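Local structure of regulatory protein E2 (Bovine papillomavirus type 1, 2JEX) at residues C109-V119 against N129-M139; K25-W33 against L77-T85. The protein acts as a viral transcription regulator and probably helps initiate viral DNA replication with the E1 protein, the chain here being its N-terminal transactivation domain. The protein carries 1 engineered substitution. All blocks are in the same frame, centred on the assembly; numbering follows the deposited sequence.

Contact 1 (C109-V119 against N129-M139); sequences CFKKGARVVEV and NWYTVYSNLYM
Lys111 CB lies over one face of the Tyr134 ring in a CH-pi contact, 4.0 Å from its centroid, while Lys111 CD reaches Tyr134 CD1 at 3.5 Å and also touches Leu137 CD2. Ala114 CB meets the same ring, 3.3 Å from Tyr134 CE2. The lysine chain bends at its last torsion (chi4 -34°), which brings Lys111 NZ to 2.7 Å from Cys109 O, above that carbonyl's plane; the ammonium also bonds to Pro106 O. The two segments are the arms of an antiparallel beta hairpin in the domain's large sheet, regularly paired on both sides of a corner, Phe110-Tyr138 to Lys112-Asn136 and Arg115-Val133 to Val119-Asn129. At Gly113 and Ser135 the register holds but the alternation of hydrogen-bonded and non-hydrogen-bonded pairs is interrupted: Ser135 N bonds to Gly113 O at 2.7 Å, where the 129-139 chain turns and Gly113 has positive phi (84°). Val117 CG2 packs on Val133 CG2 at 3.6 Å, and Val119 CG2 reaches Tyr131 CE1 at 3.5 Å. Lys112 CE lies 3.4 Å from Tyr138 OH; Lys112 NZ continues to Glu90 and Pro91 O. Arg115 NE salt-bridges Asp190, and Tyr131 OH bonds to Glu176.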
loop_
_atom_site.group_PDB
_atom_site.type_symbol
_atom_site.label_atom_id
_atom_site.label_comp_id
_atom_site.label_asym_id
_atom_site.label_seq_id
_atom_site.Cartn_x
_atom_site.Cartn_y
_atom_site.Cartn_z
ATOM N N CYS A 109 -5.962 0.880 0.081
ATOM C CA CYS A 109 -6.024 2.333 -0.085
ATOM C C CYS A 109 -4.623 2.916 -0.255
ATOM O O CYS A 109 -3.645 2.388 0.287
ATOM C CB CYS A 109 -6.782 3.020 1.073
ATOM S SG CYS A 109 -5.953 3.087 2.698
ATOM N N PHE A 110 -4.529 4.003 -1.015
ATOM C CA PHE A 110 -3.252 4.669 -1.218
ATOM C C PHE A 110 -2.963 5.611 -0.051
ATOM O O PHE A 110 -3.885 6.122 0.594
ATOM C CB PHE A 110 -3.208 5.367 -2.583
ATOM C CG PHE A 110 -3.473 4.433 -3.742
ATOM C CD1 PHE A 110 -4.713 4.427 -4.382
ATOM C CD2 PHE A 110 -2.495 3.536 -4.175
ATOM C CE1 PHE A 110 -4.970 3.557 -5.438
ATOM C CE2 PHE A 110 -2.743 2.658 -5.240
ATOM C CZ PHE A 110 -3.980 2.663 -5.872
ATOM N N LYS A 111 -1.679 5.801 0.245
ATOM C CA LYS A 111 -1.277 6.453 1.492
ATOM C C LYS A 111 -0.061 7.350 1.324
ATOM O O LYS A 111 0.940 6.940 0.742
ATOM C CB LYS A 111 -0.983 5.415 2.585
ATOM C CG LYS A 111 -1.932 4.232 2.644
ATOM C CD LYS A 111 -1.705 3.431 3.907
ATOM C CE LYS A 111 -2.034 1.968 3.755
ATOM N NZ LYS A 111 -3.176 1.648 2.849
ATOM N N LYS A 112 -0.153 8.574 1.846
ATOM C CA LYS A 112 0.997 9.482 1.911
ATOM C C LYS A 112 1.159 10.066 3.321
ATOM O O LYS A 112 0.191 10.142 4.084
ATOM C CB LYS A 112 0.877 10.600 0.870
ATOM C CG LYS A 112 0.816 10.109 -0.587
ATOM C CD LYS A 112 1.050 11.226 -1.590
ATOM C CE LYS A 112 -0.187 12.087 -1.748
ATOM N NZ LYS A 112 -0.181 12.880 -3.014
ATOM N N GLY A 113 2.383 10.465 3.658
ATOM C CA GLY A 113 2.669 11.086 4.952
ATOM C C GLY A 113 2.909 10.061 6.047
ATOM O O GLY A 113 2.063 9.863 6.915
ATOM N N ALA A 114 4.064 9.407 5.993
ATOM C CA ALA A 114 4.398 8.338 6.931
ATOM C C ALA A 114 4.992 8.903 8.209
ATOM O O ALA A 114 5.776 9.868 8.177
ATOM C CB ALA A 114 5.375 7.345 6.294
ATOM N N ARG A 115 4.607 8.303 9.331
ATOM C CA ARG A 115 5.270 8.569 10.604
ATOM C C ARG A 115 5.240 7.346 11.501
ATOM O O ARG A 115 4.418 6.447 11.319
ATOM C CB ARG A 115 4.665 9.784 11.315
ATOM C CG ARG A 115 3.320 9.531 11.934
ATOM C CD ARG A 115 2.700 10.836 12.343
ATOM N NE ARG A 115 1.434 10.621 13.031
ATOM C CZ ARG A 115 0.249 10.567 12.432
ATOM N NH1 ARG A 115 0.147 10.697 11.110
ATOM N NH2 ARG A 115 -0.840 10.379 13.159
ATOM N N VAL A 116 6.145 7.316 12.471
ATOM C CA VAL A 116 6.249 6.169 13.360
ATOM C C VAL A 116 5.512 6.419 14.676
ATOM O O VAL A 116 5.724 7.428 15.352
ATOM C CB VAL A 116 7.737 5.745 13.590
ATOM C CG1 VAL A 116 7.835 4.630 14.614
ATOM C CG2 VAL A 116 8.387 5.302 12.260
ATOM N N VAL A 117 4.631 5.484 15.013
ATOM C CA VAL A 117 3.995 5.441 16.324
ATOM C C VAL A 117 4.714 4.388 17.187
ATOM O O VAL A 117 4.967 3.266 16.738
ATOM C CB VAL A 117 2.469 5.175 16.182
ATOM C CG1 VAL A 117 1.821 4.886 17.518
ATOM C CG2 VAL A 117 1.793 6.392 15.540
ATOM N N GLU A 118 5.075 4.773 18.406
ATOM C CA GLU A 118 5.780 3.875 19.321
ATOM C C GLU A 118 4.905 3.465 20.501
ATOM O O GLU A 118 4.304 4.313 21.162
ATOM C CB GLU A 118 7.080 4.503 19.844
ATOM C CG GLU A 118 7.884 3.536 20.724
ATOM C CD GLU A 118 9.102 4.170 21.397
ATOM O OE1 GLU A 118 10.167 3.507 21.385
ATOM O OE2 GLU A 118 9.000 5.306 21.938
ATOM N N VAL A 119 4.836 2.161 20.751
ATOM C CA VAL A 119 4.077 1.639 21.885
ATOM C C VAL A 119 5.018 0.953 22.875
ATOM O O VAL A 119 5.818 0.096 22.498
ATOM C CB VAL A 119 2.928 0.683 21.454
ATOM C CG1 VAL A 119 2.111 0.243 22.672
ATOM C CG2 VAL A 119 2.009 1.372 20.471
ATOM N N ASN A 129 7.294 -1.566 20.749
ATOM C CA ASN A 129 7.021 -1.889 19.355
ATOM C C ASN A 129 6.641 -0.628 18.602
ATOM O O ASN A 129 6.175 0.337 19.202
ATOM C CB ASN A 129 5.918 -2.938 19.227
ATOM C CG ASN A 129 6.108 -3.854 18.012
ATOM O OD1 ASN A 129 5.215 -4.619 17.670
ATOM N ND2 ASN A 129 7.268 -3.773 17.360
ATOM N N TRP A 130 6.880 -0.617 17.294
ATOM C CA TRP A 130 6.607 0.572 16.506
ATOM C C TRP A 130 5.778 0.297 15.256
ATOM O O TRP A 130 5.846 -0.778 14.682
ATOM C CB TRP A 130 7.888 1.386 16.228
ATOM C CG TRP A 130 9.096 0.618 15.751
ATOM C CD1 TRP A 130 9.209 -0.080 14.591
ATOM C CD2 TRP A 130 10.373 0.511 16.407
ATOM N NE1 TRP A 130 10.463 -0.636 14.490
ATOM C CE2 TRP A 130 11.196 -0.291 15.593
ATOM C CE3 TRP A 130 10.892 1.002 17.616
ATOM C CZ2 TRP A 130 12.524 -0.605 15.932
ATOM C CZ3 TRP A 130 12.220 0.683 17.961
ATOM C CH2 TRP A 130 13.017 -0.111 17.113
ATOM N N TYR A 131 4.948 1.273 14.892
ATOM C CA TYR A 131 3.950 1.147 13.821
ATOM C C TYR A 131 4.033 2.358 12.903
ATOM O O TYR A 131 4.102 3.500 13.370
ATOM C CB TYR A 131 2.537 1.036 14.419
ATOM C CG TYR A 131 2.429 -0.030 15.498
ATOM C CD1 TYR A 131 2.814 0.234 16.812
ATOM C CD2 TYR A 131 1.975 -1.311 15.194
ATOM C CE1 TYR A 131 2.751 -0.751 17.792
ATOM C CE2 TYR A 131 1.901 -2.292 16.167
ATOM C CZ TYR A 131 2.290 -2.001 17.465
ATOM O OH TYR A 131 2.213 -2.975 18.428
ATOM N N THR A 132 4.032 2.111 11.597
ATOM C CA THR A 132 4.051 3.182 10.602
ATOM C C THR A 132 2.622 3.589 10.287
ATOM O O THR A 132 1.814 2.761 9.861
ATOM C CB THR A 132 4.788 2.750 9.328
ATOM O OG1 THR A 132 6.119 2.352 9.674
ATOM C CG2 THR A 132 4.852 3.893 8.305
ATOM N N VAL A 133 2.316 4.863 10.534
ATOM C CA VAL A 133 0.985 5.422 10.292
ATOM C C VAL A 133 1.065 6.505 9.215
ATOM O O VAL A 133 2.025 7.269 9.162
ATOM C CB VAL A 133 0.359 5.976 11.598
ATOM C CG1 VAL A 133 -1.062 6.498 11.366
ATOM C CG2 VAL A 133 0.329 4.887 12.651
ATOM N N TYR A 134 0.054 6.552 8.354
ATOM C CA TYR A 134 0.005 7.514 7.251
ATOM C C TYR A 134 -1.037 8.591 7.520
ATOM O O TYR A 134 -2.184 8.284 7.836
ATOM C CB TYR A 134 -0.228 6.793 5.911
ATOM C CG TYR A 134 0.950 5.920 5.526
ATOM C CD1 TYR A 134 0.997 4.567 5.880
ATOM C CD2 TYR A 134 2.039 6.456 4.847
ATOM C CE1 TYR A 134 2.091 3.767 5.548
ATOM C CE2 TYR A 134 3.138 5.667 4.516
ATOM C CZ TYR A 134 3.162 4.330 4.875
ATOM O OH TYR A 134 4.260 3.561 4.543
ATOM N N SER A 135 -0.629 9.854 7.413
ATOM C CA SER A 135 -1.510 10.976 7.733
ATOM C C SER A 135 -2.589 11.180 6.673
ATOM O O SER A 135 -3.634 11.781 6.953
ATOM C CB SER A 135 -0.704 12.266 7.917
ATOM O OG SER A 135 -0.062 12.657 6.711
ATOM N N ASN A 136 -2.330 10.674 5.466
ATOM C CA ASN A 136 -3.231 10.871 4.334
ATOM C C ASN A 136 -3.581 9.555 3.657
ATOM O O ASN A 136 -2.707 8.854 3.144
ATOM C CB ASN A 136 -2.646 11.887 3.335
ATOM C CG ASN A 136 -2.358 13.252 3.981
ATOM O OD1 ASN A 136 -3.157 13.764 4.767
ATOM N ND2 ASN A 136 -1.212 13.835 3.649
ATOM N N LEU A 137 -4.869 9.223 3.687
ATOM C CA LEU A 137 -5.371 7.970 3.139
ATOM C C LEU A 137 -6.427 8.258 2.091
ATOM O O LEU A 137 -7.347 9.046 2.322
ATOM C CB LEU A 137 -5.975 7.087 4.238
ATOM C CG LEU A 137 -5.174 6.700 5.489
ATOM C CD1 LEU A 137 -6.030 5.854 6.431
ATOM C CD2 LEU A 137 -3.909 5.955 5.117
ATOM N N TYR A 138 -6.290 7.606 0.940
ATOM C CA TYR A 138 -7.210 7.794 -0.176
ATOM C C TYR A 138 -7.946 6.485 -0.463
ATOM O O TYR A 138 -7.362 5.533 -0.992
ATOM C CB TYR A 138 -6.451 8.287 -1.412
ATOM C CG TYR A 138 -5.602 9.513 -1.158
ATOM C CD1 TYR A 138 -4.330 9.397 -0.588
ATOM C CD2 TYR A 138 -6.066 10.789 -1.486
ATOM C CE1 TYR A 138 -3.543 10.517 -0.342
ATOM C CE2 TYR A 138 -5.282 11.923 -1.248
ATOM C CZ TYR A 138 -4.024 11.775 -0.675
ATOM O OH TYR A 138 -3.239 12.870 -0.437
ATOM N N MET A 139 -9.227 6.449 -0.100
ATOM C CA MET A 139 -10.022 5.224 -0.164
ATOM C C MET A 139 -11.294 5.363 -0.989
ATOM O O MET A 139 -11.972 6.390 -0.948
ATOM C CB MET A 139 -10.344 4.700 1.244
ATOM C CG MET A 139 -10.529 5.773 2.309
ATOM S SD MET A 139 -10.422 5.137 4.003
ATOM C CE MET A 139 -11.986 4.255 4.117
#

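Contact 2 (K25-W33 against L77-T85)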
loop_
_atom_site.group_PDB
_atom_site.type_symbol
_atom_site.label_atom_id
_atom_site.label_comp_id
_atom_site.label_asym_id
_atom_site.label_seq_id
_atom_site.Cartn_x
_atom_site.Cartn_y
_atom_site.Cartn_z
ATOM N N LYS A 25 4.408 12.424 -10.821
ATOM C CA LYS A 25 3.147 12.541 -11.558
ATOM C C LYS A 25 2.396 11.209 -11.621
ATOM O O LYS A 25 2.972 10.180 -11.970
ATOM C CB LYS A 25 3.374 13.124 -12.963
ATOM C CG LYS A 25 2.177 12.996 -13.913
ATOM C CD LYS A 25 0.927 13.732 -13.410
ATOM C CE LYS A 25 -0.326 13.259 -14.138
ATOM N NZ LYS A 25 -0.350 13.758 -15.554
ATOM N N LEU A 26 1.109 11.260 -11.280
ATOM C CA LEU A 26 0.225 10.096 -11.261
ATOM C C LEU A 26 0.175 9.312 -12.588
ATOM O O LEU A 26 0.091 8.087 -12.581
ATOM C CB LEU A 26 -1.190 10.511 -10.817
ATOM C CG LEU A 26 -2.290 9.452 -10.573
ATOM C CD1 LEU A 26 -1.809 8.221 -9.766
ATOM C CD2 LEU A 26 -3.498 10.090 -9.894
ATOM N N GLN A 27 0.241 10.027 -13.706
ATOM C CA GLN A 27 0.155 9.427 -15.032
ATOM C C GLN A 27 1.332 8.508 -15.358
ATOM O O GLN A 27 1.158 7.483 -16.003
ATOM C CB GLN A 27 0.007 10.507 -16.106
ATOM C CG GLN A 27 -0.414 9.981 -17.471
ATOM C CD GLN A 27 -1.658 9.109 -17.410
ATOM O OE1 GLN A 27 -1.668 7.991 -17.924
ATOM N NE2 GLN A 27 -2.713 9.619 -16.773
ATOM N N ASP A 28 2.524 8.879 -14.908
ATOM C CA ASP A 28 3.686 8.010 -15.047
ATOM C C ASP A 28 3.527 6.697 -14.275
ATOM O O ASP A 28 4.045 5.661 -14.695
ATOM C CB ASP A 28 4.947 8.740 -14.593
ATOM C CG ASP A 28 5.372 9.817 -15.563
ATOM O OD1 ASP A 28 5.586 10.965 -15.119
ATOM O OD2 ASP A 28 5.485 9.520 -16.772
ATOM N N HIS A 29 2.807 6.744 -13.158
ATOM C CA HIS A 29 2.580 5.560 -12.336
ATOM C C HIS A 29 1.476 4.673 -12.906
ATOM O O HIS A 29 1.562 3.455 -12.848
ATOM C CB HIS A 29 2.304 5.967 -10.886
ATOM C CG HIS A 29 3.394 6.803 -10.291
ATOM N ND1 HIS A 29 4.730 6.498 -10.446
ATOM C CD2 HIS A 29 3.351 7.946 -9.567
ATOM C CE1 HIS A 29 5.461 7.412 -9.838
ATOM N NE2 HIS A 29 4.650 8.299 -9.291
ATOM N N ILE A 30 0.441 5.295 -13.456
ATOM C CA ILE A 30 -0.540 4.588 -14.265
ATOM C C ILE A 30 0.187 3.809 -15.362
ATOM O O ILE A 30 -0.046 2.609 -15.530
ATOM C CB ILE A 30 -1.597 5.557 -14.862
ATOM C CG1 ILE A 30 -2.461 6.140 -13.730
ATOM C CG2 ILE A 30 -2.448 4.839 -15.950
ATOM C CD1 ILE A 30 -3.418 7.245 -14.129
ATOM N N LEU A 31 1.087 4.497 -16.067
ATOM C CA LEU A 31 1.912 3.921 -17.128
ATOM C C LEU A 31 2.778 2.767 -16.658
ATOM O O LEU A 31 2.869 1.750 -17.335
ATOM C CB LEU A 31 2.801 5.003 -17.745
ATOM C CG LEU A 31 2.519 5.608 -19.119
ATOM C CD1 LEU A 31 1.069 5.453 -19.580
ATOM C CD2 LEU A 31 2.957 7.074 -19.123
ATOM N N TYR A 32 3.418 2.943 -15.503
ATOM C CA TYR A 32 4.244 1.913 -14.881
ATOM C C TYR A 32 3.442 0.652 -14.572
ATOM O O TYR A 32 3.908 -0.452 -14.838
ATOM C CB TYR A 32 4.929 2.452 -13.607
ATOM C CG TYR A 32 5.546 1.381 -12.728
ATOM C CD1 TYR A 32 6.844 0.915 -12.962
ATOM C CD2 TYR A 32 4.826 0.825 -11.672
ATOM C CE1 TYR A 32 7.409 -0.081 -12.163
ATOM C CE2 TYR A 32 5.378 -0.170 -10.865
ATOM C CZ TYR A 32 6.664 -0.617 -11.115
ATOM O OH TYR A 32 7.196 -1.604 -10.321
ATOM N N TRP A 33 2.248 0.808 -14.006
ATOM C CA TRP A 33 1.453 -0.366 -13.631
ATOM C C TRP A 33 0.842 -1.080 -14.818
ATOM O O TRP A 33 0.636 -2.290 -14.771
ATOM C CB TRP A 33 0.394 -0.037 -12.583
ATOM C CG TRP A 33 1.006 0.080 -11.240
ATOM C CD1 TRP A 33 1.211 1.230 -10.525
ATOM C CD2 TRP A 33 1.544 -0.988 -10.449
ATOM N NE1 TRP A 33 1.832 0.942 -9.326
ATOM C CE2 TRP A 33 2.051 -0.409 -9.254
ATOM C CE3 TRP A 33 1.644 -2.377 -10.627
ATOM C CZ2 TRP A 33 2.646 -1.173 -8.244
ATOM C CZ3 TRP A 33 2.232 -3.139 -9.613
ATOM C CH2 TRP A 33 2.733 -2.530 -8.441
ATOM N N LEU A 77 -6.195 0.335 -12.704
ATOM C CA LEU A 77 -7.591 0.791 -12.697
ATOM C C LEU A 77 -7.872 1.738 -11.542
ATOM O O LEU A 77 -8.534 2.754 -11.729
ATOM C CB LEU A 77 -8.565 -0.395 -12.670
ATOM C CG LEU A 77 -8.452 -1.402 -13.821
ATOM C CD1 LEU A 77 -9.513 -2.491 -13.724
ATOM C CD2 LEU A 77 -8.495 -0.716 -15.190
ATOM N N SER A 78 -7.347 1.405 -10.362
ATOM C CA SER A 78 -7.493 2.246 -9.172
ATOM C C SER A 78 -6.877 3.615 -9.390
ATOM O O SER A 78 -7.510 4.639 -9.115
ATOM C CB SER A 78 -6.872 1.581 -7.939
ATOM O OG SER A 78 -7.674 0.502 -7.483
ATOM N N LEU A 79 -5.649 3.622 -9.900
ATOM C CA LEU A 79 -4.951 4.873 -10.171
ATOM C C LEU A 79 -5.622 5.695 -11.261
ATOM O O LEU A 79 -5.645 6.928 -11.171
ATOM C CB LEU A 79 -3.472 4.631 -10.503
ATOM C CG LEU A 79 -2.617 3.993 -9.401
ATOM C CD1 LEU A 79 -1.272 3.560 -9.950
ATOM C CD2 LEU A 79 -2.431 4.939 -8.182
ATOM N N GLN A 80 -6.176 5.019 -12.274
ATOM C CA GLN A 80 -6.882 5.700 -13.359
ATOM C C GLN A 80 -8.123 6.408 -12.825
ATOM O O GLN A 80 -8.454 7.522 -13.266
ATOM C CB GLN A 80 -7.268 4.729 -14.472
ATOM C CG GLN A 80 -6.127 4.288 -15.378
ATOM C CD GLN A 80 -6.583 3.307 -16.464
ATOM O OE1 GLN A 80 -5.773 2.806 -17.258
ATOM N NE2 GLN A 80 -7.880 3.030 -16.501
ATOM N N GLU A 81 -8.807 5.764 -11.879
ATOM C CA GLU A 81 -9.938 6.384 -11.195
ATOM C C GLU A 81 -9.496 7.604 -10.392
ATOM O O GLU A 81 -10.117 8.661 -10.475
ATOM C CB GLU A 81 -10.648 5.379 -10.294
ATOM C CG GLU A 81 -11.342 4.253 -11.041
ATOM C CD GLU A 81 -12.216 3.400 -10.137
ATOM O OE1 GLU A 81 -13.028 2.607 -10.658
ATOM O OE2 GLU A 81 -12.096 3.531 -8.900
ATOM N N LEU A 82 -8.411 7.449 -9.633
ATOM C CA LEU A 82 -7.828 8.538 -8.834
ATOM C C LEU A 82 -7.549 9.823 -9.609
ATOM O O LEU A 82 -7.879 10.907 -9.142
ATOM C CB LEU A 82 -6.527 8.091 -8.181
ATOM C CG LEU A 82 -6.485 7.965 -6.662
ATOM C CD1 LEU A 82 -5.179 7.298 -6.251
ATOM C CD2 LEU A 82 -6.652 9.320 -5.969
ATOM N N SER A 83 -6.930 9.686 -10.780
ATOM C CA SER A 83 -6.554 10.813 -11.629
ATOM C C SER A 83 -7.757 11.623 -12.088
ATOM O O SER A 83 -7.634 12.814 -12.388
ATOM C CB SER A 83 -5.771 10.327 -12.838
ATOM O OG SER A 83 -6.552 9.418 -13.587
ATOM N N LYS A 84 -8.915 10.970 -12.133
ATOM C CA LYS A 84 -10.171 11.623 -12.501
ATOM C C LYS A 84 -10.838 12.327 -11.306
ATOM O O LYS A 84 -11.956 12.823 -11.423
ATOM C CB LYS A 84 -11.137 10.617 -13.143
ATOM C CG LYS A 84 -10.592 9.857 -14.359
ATOM C CD LYS A 84 -10.026 10.793 -15.434
ATOM C CE LYS A 84 -10.049 10.162 -16.822
ATOM N NZ LYS A 84 -11.147 10.734 -17.672
ATOM N N THR A 85 -10.152 12.362 -10.164
ATOM C CA THR A 85 -10.659 13.041 -8.966
ATOM C C THR A 85 -9.830 14.285 -8.635
ATOM O O THR A 85 -8.832 14.585 -9.299
ATOM C CB THR A 85 -10.673 12.113 -7.714
ATOM O OG1 THR A 85 -9.341 11.948 -7.216
ATOM C CG2 THR A 85 -11.269 10.743 -8.026
#
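Leu79 is a knob set in a hole on the 26-33 helix, lined by Leu26, His29, Ile30 and Trp33, and this is the tight part of the contact. Its two methyls go separate ways: Leu79 CD1 comes within 3.5 Å of Trp33 CD1, meeting the indole obliquely, and Leu79 CD2 lies 3.7 Å from Leu26 CD1. Nearer the backbone of the same side chain, Leu79 CB is 3.7 Å from Ile30 CG1, where the isoleucine and leucine slide past each other in opposite directions. Leu26 has CG anti to its backbone nitrogen (chi1 -174°), and its other methyl, CD2, reaches the last turn of the partner helix, 3.6 Å from Ser83 N and close to Leu82 CB.

The short helical segments run nearly antiparallel, at 160°, with their axes 9.3 Å apart; they belong to two of the three long helices (4-21, 26-48, 62-83) of the helical bundle that forms the N-terminal part of the E2 transactivation domain. Indole and imidazole are also tethered: Trp33 NE1 bonds to Thr97 O and His29 NE2 to Trp92 O, both in the stretch between helices 62-83 and 99-103. The Tyr32 ring also places CE2 over a face of the Trp33 indole.

Toward the partly exposed Gln80 and the hydroxyl of Ser83 the contacts are fewer and longer. Ile30 CG2 meets Gln80 CG at 3.8 Å, the two side chains crossing at about a right angle, and the extended glutamine carries its OE1 on to Gln76 NE2. Ile30 CD1 approaches Ser83 OG at 3.9 Å, but that hydroxyl turns back to its own helix and donates to Gln80 O at 2.7 Å, from above the carbonyl plane.

In the fold
Contact 2 comes first along the chain, joining helices 26-48 and 62-83, and closes before contact 1 opens on the hairpin of strands 110-120 and 128-140. Their centres are 21 Å apart, yet they touch through Phe110 at the beginning of the hairpin: its ring packs CD1 against Leu82 CD1 at 3.5 Å, CZ against Leu79 CD2 at 3.6 Å, and CE1 against Ser78 CB. Leu79 therefore faces both the 26-48 helix and the sheet. The hairpin strands sit inside the antiparallel sheet, flanked by 145-152 and 186-189. Helical and sheet parts of the transactivation domain are thus joined directly by side-chain packing as well as by the connecting chain.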